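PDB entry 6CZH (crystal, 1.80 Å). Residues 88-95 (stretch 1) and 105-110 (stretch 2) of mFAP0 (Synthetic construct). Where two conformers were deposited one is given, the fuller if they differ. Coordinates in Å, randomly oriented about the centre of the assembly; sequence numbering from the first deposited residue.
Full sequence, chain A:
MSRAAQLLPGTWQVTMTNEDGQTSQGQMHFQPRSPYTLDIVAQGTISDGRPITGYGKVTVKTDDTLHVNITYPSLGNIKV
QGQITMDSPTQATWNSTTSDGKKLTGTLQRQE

Stretch 1 (88-95) SPTQATWN
Stretch 2 105-110: TGTLQR

Two neighbouring strands, 91-95 and 105-109, run antiparallel with 159° between their N-to-C directions and approach to 4.7 Å between axes. Both backbones are extended (phi from -104° to -154°, psi from 118° to 171°), and in the register Gln91 faces Gln109, Ala92 Leu108, Thr93 Thr107, Trp94 Gly106 and Asn95 Thr105, each pair 4.8 to 5.0 Å apart at CA. Together the stretches bury 538 Å².

Leu108 has the largest covered area, and its pairing with Ala92 is a hydrogen-bonded one: Ala92 N donates to Leu108 O at 3.0 Å, and Leu108 N to Ala92 O at 2.9 Å. Leu108 O also receives a CA-H...O contact from Gln91 CA at 3.4 Å. Both side chains of the pair lie on the sheet face shared with Trp94, and Ala92 CB meets Leu108 CB at 4.1 Å. Alanine is compact beside the branched leucine, whose chi1 is m (-82°) and chi2 p (57°). This rotamer brings Leu108 CD1 within 4.1 Å of Trp94 CB and sets it obliquely to the indole, a purely apolar contact suited to a buried face.

Trp94, covered almost as much, pairs with Gly106. Trp94 N donates to Gly106 O at 2.9 Å and Gly106 N to Trp94 O at 3.0 Å; Thr105 CA adds a CA-H...O contact to Trp94 O at 3.4 Å. Trp94 has chi1 t (177°) and chi2 -67°, so the ring's end leads away from the partner strand. Glycine leaves the position across from the tryptophan without a side chain, while its backbone still completes the ladder.

The alternate face carries Gln91, Thr93, Asn95, Thr105, Thr107 and Gln109, polar residues suited to its more accessible surroundings. The beta-branched threonines favour extended backbone; Thr93, Thr105 and Thr107 all adopt m. Gln91, with chi1 t and chi2 104°, reaches diagonally, its NE2 lying 3.2 Å from Thr107 CG2. Asn95 (chi1 m, chi2 -73°) and Thr105 share a water, which donates to Asn95 OD1 at 2.7 Å and is hydrogen-bonded to Thr105 OG1 at 2.5 Å.

Before the first strand, a type I turn spans Ser88 to Gln91, with phi/psi of -64°/-14° at Pro89 and -125°/14° at Thr90. Proline's ring restrains phi, which suits the first of these central positions. Ser88 N donates to Gln91 O at 3.0 Å, and Thr90 N to Ser88 OG at 3.2 Å. Arg110 N extends the pairing with a weak hydrogen bond to Thr90 O at 3.3 Å.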

# COMPACT_ATOMS: atom_id res chain seq x y z
N SER A 88 -0.40 13.63 7.20
CA SER A 88 -0.87 14.07 8.50
C SER A 88 -1.17 12.85 9.37
O SER A 88 -1.00 11.71 8.91
CB SER A 88 -2.12 14.95 8.36
OG SER A 88 -3.28 14.16 8.13
N PRO A 89 -1.59 13.03 10.62
CA PRO A 89 -1.95 11.88 11.45
C PRO A 89 -3.13 11.08 10.93
O PRO A 89 -3.35 9.96 11.39
CB PRO A 89 -2.26 12.50 12.82
CG PRO A 89 -1.51 13.80 12.81
CD PRO A 89 -1.57 14.29 11.40
N THR A 90 -3.90 11.63 9.98
CA THR A 90 -5.07 10.94 9.45
C THR A 90 -5.04 10.80 7.93
O THR A 90 -6.07 10.46 7.33
CB THR A 90 -6.36 11.67 9.85
OG1 THR A 90 -6.35 12.99 9.30
CG2 THR A 90 -6.48 11.75 11.37
N GLN A 91 -3.89 11.03 7.29
CA GLN A 91 -3.83 10.95 5.84
C GLN A 91 -2.41 10.61 5.42
O GLN A 91 -1.44 11.14 5.98
CB GLN A 91 -4.29 12.26 5.19
CG GLN A 91 -4.27 12.25 3.67
CD GLN A 91 -5.66 12.12 3.05
OE1 GLN A 91 -6.56 11.51 3.64
NE2 GLN A 91 -5.84 12.71 1.87
N ALA A 92 -2.29 9.71 4.45
CA ALA A 92 -1.01 9.32 3.88
C ALA A 92 -1.18 9.18 2.38
O ALA A 92 -2.28 8.92 1.88
CB ALA A 92 -0.49 8.02 4.49
N THR A 93 -0.08 9.37 1.65
CA THR A 93 -0.07 9.21 0.21
C THR A 93 0.79 8.02 -0.16
O THR A 93 1.86 7.80 0.42
CB THR A 93 0.44 10.47 -0.49
OG1 THR A 93 -0.28 11.61 -0.01
CG2 THR A 93 0.22 10.36 -2.00
N TRP A 94 0.32 7.25 -1.14
CA TRP A 94 0.99 6.05 -1.60
C TRP A 94 1.46 6.29 -3.03
O TRP A 94 0.64 6.54 -3.92
CB TRP A 94 0.04 4.85 -1.52
CG TRP A 94 0.57 3.55 -2.03
CD1 TRP A 94 0.88 3.24 -3.32
CD2 TRP A 94 0.79 2.35 -1.26
NE1 TRP A 94 1.31 1.94 -3.40
CE2 TRP A 94 1.26 1.37 -2.16
CE3 TRP A 94 0.65 2.03 0.09
CZ2 TRP A 94 1.59 0.08 -1.74
CZ3 TRP A 94 0.98 0.74 0.50
CH2 TRP A 94 1.44 -0.21 -0.41
N ASN A 95 2.77 6.24 -3.24
CA ASN A 95 3.38 6.34 -4.56
C ASN A 95 4.21 5.09 -4.80
O ASN A 95 5.07 4.74 -3.99
CB ASN A 95 4.25 7.59 -4.69
CG ASN A 95 3.43 8.86 -4.71
OD1 ASN A 95 2.77 9.17 -5.70
ND2 ASN A 95 3.49 9.62 -3.63
N THR A 105 -0.94 4.93 -7.71
CA THR A 105 -1.05 6.06 -6.81
C THR A 105 -2.31 5.93 -5.98
O THR A 105 -3.38 5.59 -6.51
CB THR A 105 -1.08 7.38 -7.59
OG1 THR A 105 0.05 7.43 -8.46
CG2 THR A 105 -1.06 8.57 -6.63
N GLY A 106 -2.21 6.21 -4.68
CA GLY A 106 -3.38 6.07 -3.83
C GLY A 106 -3.31 6.97 -2.63
O GLY A 106 -2.29 7.61 -2.35
N THR A 107 -4.43 7.02 -1.91
CA THR A 107 -4.54 7.80 -0.69
C THR A 107 -5.06 6.91 0.42
O THR A 107 -6.03 6.17 0.23
CB THR A 107 -5.47 9.01 -0.87
OG1 THR A 107 -5.09 9.74 -2.05
CG2 THR A 107 -5.38 9.93 0.34
N LEU A 108 -4.40 6.97 1.57
CA LEU A 108 -4.80 6.25 2.77
C LEU A 108 -5.43 7.24 3.74
O LEU A 108 -4.84 8.28 4.05
CB LEU A 108 -3.61 5.55 3.43
CG LEU A 108 -3.16 4.20 2.88
CD1 LEU A 108 -2.83 4.31 1.40
CD2 LEU A 108 -1.97 3.70 3.66
N GLN A 109 -6.64 6.93 4.21
CA GLN A 109 -7.36 7.78 5.15
C GLN A 109 -7.78 6.97 6.37
O GLN A 109 -8.18 5.80 6.25
CB GLN A 109 -8.60 8.40 4.49
N ARG A 110 -7.69 7.59 7.54
CA ARG A 110 -8.08 6.92 8.78
C ARG A 110 -9.31 7.56 9.39
O ARG A 110 -9.43 8.79 9.43
CB ARG A 110 -6.92 6.94 9.78
CG ARG A 110 -7.18 6.10 11.02
CD ARG A 110 -6.18 6.40 12.12
NE ARG A 110 -4.83 5.93 11.81
CZ ARG A 110 -4.40 4.70 12.04
NH1 ARG A 110 -5.21 3.79 12.57
NH2 ARG A 110 -3.15 4.36 11.73
O HOH W 1 2.46 7.41 -7.74